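Local coordinates for interpain A (Prevotella intermedia, PDB 3BB7), which is the inactive precursor of a probable C10-family cysteine protease, with an N-terminal prodomain consistent with blocking the active site, at residues A[51-54]-A[55-59]; A[154-158]-A[159-163]; A[182-185]-A[186-190]; A[293-296]-A[297-300]. The protein carries 1 engineered substitution. All blocks are in the same frame, centred on the assembly; numbering follows the deposited sequence.

In the fold
The four contacts follow one another along the chain and form two clusters on opposite sides of its centre. Contacts 1 and 4 touch, with centres about 10 Å apart. Contact 1 lies on helix 49-68, in the range matching the Spi protease inhibitor family. Contact 4 starts on strand 292-294 of the large antiparallel sheet and runs into the loop after it, and W54 NE1 meets K295 O at 2.9 Å. Contacts 2 and 3 have centres about 9 Å apart, both in the C10 peptidase range. There Y161 OH meets H188 ND1 on helix 176-192 at 2.8 Å. The first cluster thus joins prodomain to protease, and the second lies inside the protease.

Contact 1. Residues A[51-54]-A[55-59]; sequences FKWW and LKAID
W54 and I58 pack closely, one turn apart on a helix of the prodomain. I58 CG1 lies over one face of the indole, 3.6 Å from the centre of the six-membered ring and shifted toward the rim. W54 has CG anti to the backbone N (chi1 -179°), which sets the indole face under I58 CG1. L55 fills the space between two rings: CD1 meets F51 CE1 at 3.6 Å, and CD2 meets W54 CZ3 at 3.6 Å. A57 CB sits over the six-membered ring of W53, off centre, with W53 CZ2 at 3.9 Å. Backbone bonds from residue i+4 to i underlie all of this, such as A57 N to W53 O at 2.8 Å.

The other side is loose. K52 and K56 are exposed. The end of K56 leads away, and K52 NZ makes a weak hydrogen bond to T46 O. K56 CG lies 3.4 Å from K52 O.

W53 stacks on H267, the predicted proton acceptor of the protease, and gives its NE1 to F307 O. This is consistent with a prodomain blocking the active site. W54 and I58 rest on L36 of strand 35-39, and W54 meets Y294 of strand 292-294 edge-to-face.

Contact 2. Residues A[154-158]-A[159-163]; sequences ADFGN and TTYDW
T159 closes a beta turn, F156 to T159, of type I shape, just after the two-stranded hairpin 138-142/150-154 of the protease part.

Hydrogen bonds do most of the work. T159 OG1 donates to D155 O at 2.7 Å. OG1 stands beside its own backbone N (chi1 -64°), which turns the hydroxyl back into the bend, and it approaches from above the carbonyl plane. T159 N adds a fairly straight bond to F156 O at 3.1 Å, also from above that plane. Within the turn, N158 ND2 reaches D155 OD2 at 2.8 Å. D155 OD2 accepts through its syn lone pair and lies in the amide plane of N158, so the two flat groups hold each other. N158 N to D155 OD1 is a weaker bond.

One water bridges the exposed side. It donates to N158 O at 2.8 Å and lies 3.0 Å from T160 OG1.

Packing ties the bend to helix 176-192. The F156 ring meets H188 with steeply inclined planes, and the Y161 hydroxyl is hydrogen-bonded to H188 ND1. F156 also stacks on Y218 of helix 208-218. T159 CG2 covers one face of the Y161 ring, off centre, while A154 CB lies over a face of F156. At the F156 edge, near the ring plane, Y161 OH comes to 3.5 Å from CD1.

Contact 3. Residues A[182-185]-A[186-190]; sequences VATL and MLHCG
Helix 176-192 belongs to the C10 peptidase part of the chain, and here T184 and H188 pack side by side one turn apart. T184 CG2 lies over one face of the imidazole, 4.1 Å from its centre and shifted toward the rim. Its nearest ring atom is NE2, at 3.9 Å. T184 CG2 is anti to its backbone N, and OG1 is turned the other way, back to N180 O, where it is hydrogen-bonded. The methyl is thus the branch that reaches the ring. The H188 ring stays close to the helix, with CD2 3.2 Å from T184 O. ND1 is bonded to Y161, which helps set the ring's rotation.

Four regular backbone bonds join the turns. H188 N to T184 O is 2.9 Å, and C189 N to L185 O is 2.8 Å.

M186, L185 and C189 face helix 116-128: M186 packs on T119 and A122, L185 on A122, and C189 on T121. M186 bends at chi2 (-75°), and its CE lies 4.3 Å from V182 CG2, a loose contact. Its side chain is about 9 Å from that of A116, the engineered position of the predicted nucleophile. On the side facing helix 116-128, L185 CD1 meets C189 SG at 4.0 Å.

Contact 4. Residues A[293-296]-A[297-300]; sequences YYKI and DLLN
D297 faces K295 across two waters. The direct salt bridge is long, 4.0 Å from K295 NZ to D297 OD2. Each water fills the gap by accepting from NZ and donating to a carboxylate oxygen. One lies 2.8 Å from D297 OD1, the other 2.7 Å from D297 OD2. The carboxylate stands between its own backbone N and carbonyl carbon (chi1 51°), which brings OD1 back over the chain. OD1 takes a weak bond from L298 N, and OD2 also accepts from I75 N. Several partners thus hold the carboxylate in place, in a buried setting where the lysine probably helps to stabilise its charge.

L298 comes next. The backbone here makes a type I beta turn from I296 to L299, which leads the chain away from strand 292-294. The L298 side chain crosses that of K295 at about a right angle, with CD2 3.9 Å from K295 CD. Its CD1 lies 3.9 Å from K295 CB.

L299 N closes the turn on I296 O at 2.9 Å, from above the carbonyl plane. That same oxygen also accepts from R229 NH1. L298 packs on I58 of helix 49-68, and L299 on W53 and V61 of the same helix, so prodomain side chains line this part of the bend. L299 CD1 lies 4.3 Å from I296 CG2 and 4.0 Å from K295 O.

Contact 1. Residues A[51-54]-A[55-59]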
loop_
_atom_site.group_PDB
_atom_site.type_symbol
_atom_site.label_atom_id
_atom_site.label_comp_id
_atom_site.label_asym_id
_atom_site.label_seq_id
_atom_site.Cartn_x
_atom_site.Cartn_y
_atom_site.Cartn_z
ATOM N N PHE A 51 -3.822 6.884 -2.544
ATOM C CA PHE A 51 -3.439 7.819 -3.601
ATOM C C PHE A 51 -3.741 9.256 -3.171
ATOM O O PHE A 51 -2.930 10.178 -3.404
ATOM C CB PHE A 51 -4.180 7.446 -4.893
ATOM C CG PHE A 51 -3.952 8.388 -6.048
ATOM C CD1 PHE A 51 -5.007 9.147 -6.582
ATOM C CD2 PHE A 51 -2.706 8.441 -6.656
ATOM C CE1 PHE A 51 -4.791 9.997 -7.691
ATOM C CE2 PHE A 51 -2.478 9.255 -7.763
ATOM C CZ PHE A 51 -3.525 10.048 -8.276
ATOM N N LYS A 52 -4.866 9.439 -2.484
ATOM C CA LYS A 52 -5.191 10.761 -1.944
ATOM C C LYS A 52 -4.109 11.262 -0.984
ATOM O O LYS A 52 -3.721 12.444 -1.049
ATOM C CB LYS A 52 -6.563 10.727 -1.264
ATOM C CG LYS A 52 -7.682 10.753 -2.268
ATOM C CD LYS A 52 -9.052 10.813 -1.574
ATOM C CE LYS A 52 -10.129 11.333 -2.521
ATOM N NZ LYS A 52 -9.979 10.744 -3.890
ATOM N N TRP A 53 -3.600 10.370 -0.122
ATOM C CA TRP A 53 -2.495 10.719 0.773
ATOM C C TRP A 53 -1.281 11.175 -0.038
ATOM O O TRP A 53 -0.683 12.226 0.252
ATOM C CB TRP A 53 -2.094 9.549 1.690
ATOM C CG TRP A 53 -0.787 9.833 2.346
ATOM C CD1 TRP A 53 -0.556 10.645 3.446
ATOM C CD2 TRP A 53 0.501 9.397 1.900
ATOM N NE1 TRP A 53 0.793 10.674 3.735
ATOM C CE2 TRP A 53 1.467 9.944 2.786
ATOM C CE3 TRP A 53 0.928 8.581 0.848
ATOM C CZ2 TRP A 53 2.846 9.737 2.616
ATOM C CZ3 TRP A 53 2.302 8.353 0.677
ATOM C CH2 TRP A 53 3.247 8.932 1.566
ATOM N N TRP A 54 -0.929 10.393 -1.053
ATOM C CA TRP A 54 0.262 10.669 -1.844
ATOM C C TRP A 54 0.154 12.072 -2.480
ATOM O O TRP A 54 1.116 12.841 -2.462
ATOM C CB TRP A 54 0.451 9.589 -2.913
ATOM C CG TRP A 54 1.677 9.831 -3.741
ATOM C CD1 TRP A 54 2.979 9.513 -3.417
ATOM C CD2 TRP A 54 1.716 10.435 -5.041
ATOM N NE1 TRP A 54 3.828 9.920 -4.431
ATOM C CE2 TRP A 54 3.075 10.462 -5.452
ATOM C CE3 TRP A 54 0.727 10.945 -5.899
ATOM C CZ2 TRP A 54 3.474 11.041 -6.654
ATOM C CZ3 TRP A 54 1.124 11.497 -7.110
ATOM C CH2 TRP A 54 2.485 11.529 -7.477
ATOM N N LEU A 55 -1.004 12.416 -3.028
ATOM C CA LEU A 55 -1.185 13.745 -3.607
ATOM C C LEU A 55 -1.006 14.848 -2.558
ATOM O O LEU A 55 -0.407 15.899 -2.843
ATOM C CB LEU A 55 -2.563 13.872 -4.263
ATOM C CG LEU A 55 -2.781 13.050 -5.540
ATOM C CD1 LEU A 55 -4.260 13.154 -5.966
ATOM C CD2 LEU A 55 -1.878 13.486 -6.689
ATOM N N LYS A 56 -1.553 14.636 -1.367
ATOM C CA LYS A 56 -1.407 15.631 -0.277
ATOM C C LYS A 56 0.065 15.790 0.149
ATOM O O LYS A 56 0.553 16.912 0.346
ATOM C CB LYS A 56 -2.291 15.240 0.913
ATOM C CG LYS A 56 -3.795 15.400 0.621
ATOM C CD LYS A 56 -4.633 15.248 1.879
ATOM C CE LYS A 56 -6.000 15.920 1.705
ATOM N NZ LYS A 56 -6.739 16.118 3.007
ATOM N N ALA A 57 0.772 14.669 0.251
ATOM C CA ALA A 57 2.201 14.652 0.581
ATOM C C ALA A 57 3.047 15.349 -0.515
ATOM O O ALA A 57 3.946 16.140 -0.202
ATOM C CB ALA A 57 2.659 13.208 0.769
ATOM N N ILE A 58 2.714 15.104 -1.781
ATOM C CA ILE A 58 3.382 15.803 -2.894
ATOM C C ILE A 58 3.173 17.309 -2.794
ATOM O O ILE A 58 4.132 18.092 -2.863
ATOM C CB ILE A 58 2.850 15.236 -4.236
ATOM C CG1 ILE A 58 3.407 13.822 -4.501
ATOM C CG2 ILE A 58 3.120 16.176 -5.417
ATOM C CD1 ILE A 58 4.898 13.744 -4.889
ATOM N N ASP A 59 1.921 17.718 -2.634
ATOM C CA ASP A 59 1.605 19.142 -2.479
ATOM C C ASP A 59 2.411 19.759 -1.323
ATOM O O ASP A 59 2.997 20.827 -1.495
ATOM C CB ASP A 59 0.092 19.336 -2.291
ATOM C CG ASP A 59 -0.270 20.776 -2.052
ATOM O OD1 ASP A 59 -0.395 21.143 -0.866
ATOM O OD2 ASP A 59 -0.396 21.535 -3.046
#

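Contact 2. Residues A[154-158]-A[159-163]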
loop_
_atom_site.group_PDB
_atom_site.type_symbol
_atom_site.label_atom_id
_atom_site.label_comp_id
_atom_site.label_asym_id
_atom_site.label_seq_id
_atom_site.Cartn_x
_atom_site.Cartn_y
_atom_site.Cartn_z
ATOM N N ALA A 154 -9.837 -14.867 14.188
ATOM C CA ALA A 154 -9.111 -15.636 13.201
ATOM C C ALA A 154 -8.412 -16.807 13.896
ATOM O O ALA A 154 -7.689 -16.608 14.889
ATOM C CB ALA A 154 -8.083 -14.740 12.565
ATOM N N ASP A 155 -8.635 -18.017 13.396
ATOM C CA ASP A 155 -7.911 -19.197 13.886
ATOM C C ASP A 155 -6.808 -19.507 12.895
ATOM O O ASP A 155 -6.945 -20.369 12.010
ATOM C CB ASP A 155 -8.870 -20.378 14.025
ATOM C CG ASP A 155 -8.185 -21.612 14.581
ATOM O OD1 ASP A 155 -6.950 -21.547 14.854
ATOM O OD2 ASP A 155 -8.890 -22.653 14.719
ATOM N N PHE A 156 -5.705 -18.763 13.005
ATOM C CA PHE A 156 -4.594 -18.901 12.053
ATOM C C PHE A 156 -4.037 -20.329 12.036
ATOM O O PHE A 156 -3.700 -20.884 10.963
ATOM C CB PHE A 156 -3.448 -17.920 12.359
ATOM C CG PHE A 156 -3.871 -16.483 12.568
ATOM C CD1 PHE A 156 -3.874 -15.568 11.515
ATOM C CD2 PHE A 156 -4.161 -16.017 13.849
ATOM C CE1 PHE A 156 -4.187 -14.240 11.720
ATOM C CE2 PHE A 156 -4.535 -14.673 14.071
ATOM C CZ PHE A 156 -4.542 -13.789 13.001
ATOM N N GLY A 157 -3.880 -20.915 13.233
ATOM C CA GLY A 157 -3.175 -22.203 13.341
ATOM C C GLY A 157 -3.935 -23.340 12.679
ATOM O O GLY A 157 -3.328 -24.347 12.281
ATOM N N ASN A 158 -5.256 -23.210 12.529
ATOM C CA ASN A 158 -6.034 -24.243 11.842
ATOM C C ASN A 158 -6.438 -23.870 10.425
ATOM O O ASN A 158 -7.261 -24.562 9.805
ATOM C CB ASN A 158 -7.242 -24.640 12.678
ATOM C CG ASN A 158 -6.858 -25.422 13.909
ATOM O OD1 ASN A 158 -6.169 -26.429 13.816
ATOM N ND2 ASN A 158 -7.282 -24.946 15.069
ATOM N N THR A 159 -5.832 -22.811 9.882
ATOM C CA THR A 159 -6.198 -22.360 8.559
ATOM C C THR A 159 -5.090 -22.669 7.565
ATOM O O THR A 159 -3.949 -22.226 7.751
ATOM C CB THR A 159 -6.507 -20.849 8.550
ATOM O OG1 THR A 159 -7.648 -20.627 9.365
ATOM C CG2 THR A 159 -6.831 -20.353 7.134
ATOM N N THR A 160 -5.425 -23.445 6.522
ATOM C CA THR A 160 -4.525 -23.655 5.404
ATOM C C THR A 160 -4.948 -22.663 4.322
ATOM O O THR A 160 -5.982 -22.860 3.676
ATOM C CB THR A 160 -4.626 -25.108 4.889
ATOM O OG1 THR A 160 -4.285 -26.000 5.965
ATOM C CG2 THR A 160 -3.678 -25.336 3.734
ATOM N N TYR A 161 -4.176 -21.594 4.135
ATOM C CA TYR A 161 -4.558 -20.543 3.176
ATOM C C TYR A 161 -4.712 -21.119 1.775
ATOM O O TYR A 161 -3.883 -21.900 1.302
ATOM C CB TYR A 161 -3.597 -19.336 3.239
ATOM C CG TYR A 161 -3.643 -18.758 4.621
ATOM C CD1 TYR A 161 -2.634 -19.018 5.530
ATOM C CD2 TYR A 161 -4.754 -18.008 5.053
ATOM C CE1 TYR A 161 -2.726 -18.566 6.852
ATOM C CE2 TYR A 161 -4.841 -17.535 6.347
ATOM C CZ TYR A 161 -3.826 -17.833 7.261
ATOM O OH TYR A 161 -3.943 -17.407 8.588
ATOM N N ASP A 162 -5.806 -20.781 1.116
ATOM C CA ASP A 162 -6.154 -21.431 -0.152
ATOM C C ASP A 162 -5.530 -20.670 -1.325
ATOM O O ASP A 162 -6.233 -20.047 -2.136
ATOM C CB ASP A 162 -7.664 -21.543 -0.264
ATOM C CG ASP A 162 -8.115 -22.422 -1.436
ATOM O OD1 ASP A 162 -9.345 -22.477 -1.652
ATOM O OD2 ASP A 162 -7.278 -23.067 -2.125
ATOM N N TRP A 163 -4.200 -20.710 -1.397
ATOM C CA TRP A 163 -3.460 -19.947 -2.418
ATOM C C TRP A 163 -3.912 -20.219 -3.850
ATOM O O TRP A 163 -3.946 -19.310 -4.672
ATOM C CB TRP A 163 -1.949 -20.196 -2.303
ATOM C CG TRP A 163 -1.425 -19.891 -0.925
ATOM C CD1 TRP A 163 -0.951 -20.774 -0.004
ATOM C CD2 TRP A 163 -1.446 -18.612 -0.273
ATOM N NE1 TRP A 163 -0.568 -20.121 1.136
ATOM C CE2 TRP A 163 -0.896 -18.788 1.014
ATOM C CE3 TRP A 163 -1.836 -17.328 -0.669
ATOM C CZ2 TRP A 163 -0.731 -17.717 1.917
ATOM C CZ3 TRP A 163 -1.692 -16.262 0.233
ATOM C CH2 TRP A 163 -1.164 -16.466 1.525
HETATM O O HOH W 1 -6.551 -26.453 7.818
#

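Contact 3. Residues A[182-185]-A[186-190]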
loop_
_atom_site.group_PDB
_atom_site.type_symbol
_atom_site.label_atom_id
_atom_site.label_comp_id
_atom_site.label_asym_id
_atom_site.label_seq_id
_atom_site.Cartn_x
_atom_site.Cartn_y
_atom_site.Cartn_z
ATOM N N VAL A 182 -9.784 -15.425 -0.706
ATOM C CA VAL A 182 -9.222 -14.118 -0.453
ATOM C C VAL A 182 -9.828 -13.462 0.798
ATOM O O VAL A 182 -9.102 -12.748 1.515
ATOM C CB VAL A 182 -9.280 -13.187 -1.707
ATOM C CG1 VAL A 182 -10.704 -12.704 -2.017
ATOM C CG2 VAL A 182 -8.362 -12.004 -1.523
ATOM N N ALA A 183 -11.124 -13.691 1.060
ATOM C CA ALA A 183 -11.769 -13.080 2.223
ATOM C C ALA A 183 -11.167 -13.592 3.526
ATOM O O ALA A 183 -11.061 -12.838 4.474
ATOM C CB ALA A 183 -13.255 -13.353 2.202
ATOM N N THR A 184 -10.819 -14.887 3.576
ATOM C CA THR A 184 -10.179 -15.464 4.755
ATOM C C THR A 184 -8.834 -14.784 4.992
ATOM O O THR A 184 -8.544 -14.382 6.117
ATOM C CB THR A 184 -9.998 -16.973 4.556
ATOM O OG1 THR A 184 -11.295 -17.585 4.433
ATOM C CG2 THR A 184 -9.234 -17.574 5.720
ATOM N N LEU A 185 -8.022 -14.664 3.934
ATOM C CA LEU A 185 -6.719 -14.026 4.040
ATOM C C LEU A 185 -6.839 -12.558 4.502
ATOM O O LEU A 185 -6.108 -12.115 5.396
ATOM C CB LEU A 185 -5.975 -14.137 2.701
ATOM C CG LEU A 185 -4.583 -13.495 2.645
ATOM C CD1 LEU A 185 -3.614 -14.195 3.655
ATOM C CD2 LEU A 185 -4.011 -13.554 1.250
ATOM N N MET A 186 -7.791 -11.817 3.925
ATOM C CA MET A 186 -8.023 -10.410 4.309
ATOM C C MET A 186 -8.394 -10.294 5.781
ATOM O O MET A 186 -7.844 -9.465 6.489
ATOM C CB MET A 186 -9.168 -9.831 3.482
ATOM C CG MET A 186 -8.820 -9.570 2.040
ATOM S SD MET A 186 -7.789 -8.097 1.876
ATOM C CE MET A 186 -7.490 -8.113 0.110
ATOM N N LEU A 187 -9.318 -11.158 6.235
ATOM C CA LEU A 187 -9.760 -11.117 7.624
ATOM C C LEU A 187 -8.570 -11.424 8.538
ATOM O O LEU A 187 -8.313 -10.722 9.506
ATOM C CB LEU A 187 -10.871 -12.135 7.828
ATOM C CG LEU A 187 -11.124 -12.612 9.259
ATOM C CD1 LEU A 187 -11.789 -11.508 9.938
ATOM C CD2 LEU A 187 -11.989 -13.858 9.256
ATOM N N HIS A 188 -7.799 -12.446 8.189
ATOM C CA HIS A 188 -6.682 -12.839 9.044
ATOM C C HIS A 188 -5.609 -11.763 9.093
ATOM O O HIS A 188 -5.062 -11.480 10.175
ATOM C CB HIS A 188 -6.130 -14.167 8.571
ATOM C CG HIS A 188 -7.012 -15.321 8.912
ATOM N ND1 HIS A 188 -6.508 -16.579 9.161
ATOM C CD2 HIS A 188 -8.357 -15.399 9.099
ATOM C CE1 HIS A 188 -7.512 -17.399 9.444
ATOM N NE2 HIS A 188 -8.638 -16.704 9.440
ATOM N N CYS A 189 -5.350 -11.118 7.954
ATOM C CA CYS A 189 -4.353 -10.020 7.944
ATOM C C CYS A 189 -4.820 -8.870 8.814
ATOM O O CYS A 189 -3.982 -8.238 9.501
ATOM C CB CYS A 189 -4.085 -9.535 6.526
ATOM S SG CYS A 189 -3.138 -10.731 5.545
ATOM N N GLY A 190 -6.124 -8.567 8.777
ATOM C CA GLY A 190 -6.644 -7.495 9.653
ATOM C C GLY A 190 -6.541 -7.856 11.132
ATOM O O GLY A 190 -6.051 -7.056 11.958
#

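Contact 4. Residues A[293-296]-A[297-300]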
loop_
_atom_site.group_PDB
_atom_site.type_symbol
_atom_site.label_atom_id
_atom_site.label_comp_id
_atom_site.label_asym_id
_atom_site.label_seq_id
_atom_site.Cartn_x
_atom_site.Cartn_y
_atom_site.Cartn_z
ATOM N N TYR A 293 3.730 3.999 -11.428
ATOM C CA TYR A 293 5.030 4.365 -10.847
ATOM C C TYR A 293 4.969 5.780 -10.322
ATOM O O TYR A 293 4.519 6.704 -11.011
ATOM C CB TYR A 293 6.106 4.243 -11.907
ATOM C CG TYR A 293 6.562 2.816 -12.174
ATOM C CD1 TYR A 293 7.798 2.363 -11.713
ATOM C CD2 TYR A 293 5.747 1.921 -12.845
ATOM C CE1 TYR A 293 8.227 1.061 -11.990
ATOM C CE2 TYR A 293 6.169 0.611 -13.128
ATOM C CZ TYR A 293 7.396 0.186 -12.662
ATOM O OH TYR A 293 7.811 -1.098 -12.963
ATOM N N TYR A 294 5.438 5.953 -9.097
ATOM C CA TYR A 294 5.307 7.220 -8.378
ATOM C C TYR A 294 6.573 7.593 -7.640
ATOM O O TYR A 294 7.295 6.727 -7.163
ATOM C CB TYR A 294 4.144 7.095 -7.369
ATOM C CG TYR A 294 2.805 6.968 -8.085
ATOM C CD1 TYR A 294 2.103 8.114 -8.470
ATOM C CD2 TYR A 294 2.252 5.720 -8.402
ATOM C CE1 TYR A 294 0.913 8.038 -9.173
ATOM C CE2 TYR A 294 1.010 5.632 -9.104
ATOM C CZ TYR A 294 0.352 6.813 -9.461
ATOM O OH TYR A 294 -0.827 6.793 -10.178
ATOM N N LYS A 295 6.830 8.878 -7.513
ATOM C CA LYS A 295 7.972 9.324 -6.708
ATOM C C LYS A 295 7.702 9.232 -5.214
ATOM O O LYS A 295 6.676 9.707 -4.706
ATOM C CB LYS A 295 8.321 10.766 -7.080
ATOM C CG LYS A 295 9.028 10.856 -8.442
ATOM C CD LYS A 295 9.637 12.203 -8.668
ATOM C CE LYS A 295 10.639 12.152 -9.815
ATOM N NZ LYS A 295 12.018 11.780 -9.382
ATOM N N ILE A 296 8.646 8.637 -4.504
ATOM C CA ILE A 296 8.671 8.730 -3.042
ATOM C C ILE A 296 10.003 9.305 -2.522
ATOM O O ILE A 296 10.078 9.735 -1.364
ATOM C CB ILE A 296 8.353 7.415 -2.294
ATOM C CG1 ILE A 296 9.443 6.377 -2.560
ATOM C CG2 ILE A 296 6.917 6.927 -2.648
ATOM C CD1 ILE A 296 9.427 5.187 -1.581
ATOM N N ASP A 297 11.043 9.328 -3.350
ATOM C CA ASP A 297 12.322 9.847 -2.855
ATOM C C ASP A 297 12.204 11.256 -2.283
ATOM O O ASP A 297 12.759 11.566 -1.225
ATOM C CB ASP A 297 13.425 9.779 -3.928
ATOM C CG ASP A 297 13.030 10.401 -5.267
ATOM O OD1 ASP A 297 11.900 10.916 -5.451
ATOM O OD2 ASP A 297 13.896 10.381 -6.178
ATOM N N LEU A 298 11.420 12.088 -2.951
ATOM C CA LEU A 298 11.262 13.485 -2.544
ATOM C C LEU A 298 10.315 13.683 -1.356
ATOM O O LEU A 298 10.110 14.825 -0.921
ATOM C CB LEU A 298 10.808 14.326 -3.738
ATOM C CG LEU A 298 9.779 13.773 -4.718
ATOM C CD1 LEU A 298 8.507 13.295 -4.070
ATOM C CD2 LEU A 298 9.460 14.832 -5.793
ATOM N N LEU A 299 9.749 12.604 -0.813
ATOM C CA LEU A 299 8.824 12.755 0.344
ATOM C C LEU A 299 9.587 12.739 1.685
ATOM O O LEU A 299 9.359 11.869 2.528
ATOM C CB LEU A 299 7.699 11.693 0.329
ATOM C CG LEU A 299 6.836 11.706 -0.949
ATOM C CD1 LEU A 299 5.804 10.623 -0.865
ATOM C CD2 LEU A 299 6.182 13.050 -1.155
ATOM N N ASN A 300 10.501 13.697 1.879
ATOM C CA ASN A 300 11.250 13.750 3.152
ATOM C C ASN A 300 10.260 14.040 4.285
ATOM O O ASN A 300 9.403 14.900 4.139
ATOM C CB ASN A 300 12.305 14.869 3.092
ATOM C CG ASN A 300 13.149 14.959 4.351
ATOM O OD1 ASN A 300 14.097 14.192 4.549
ATOM N ND2 ASN A 300 12.789 15.877 5.221
HETATM O O HOH W 2 12.399 13.218 -7.045
HETATM O O HOH W 3 12.747 9.327 -8.331
#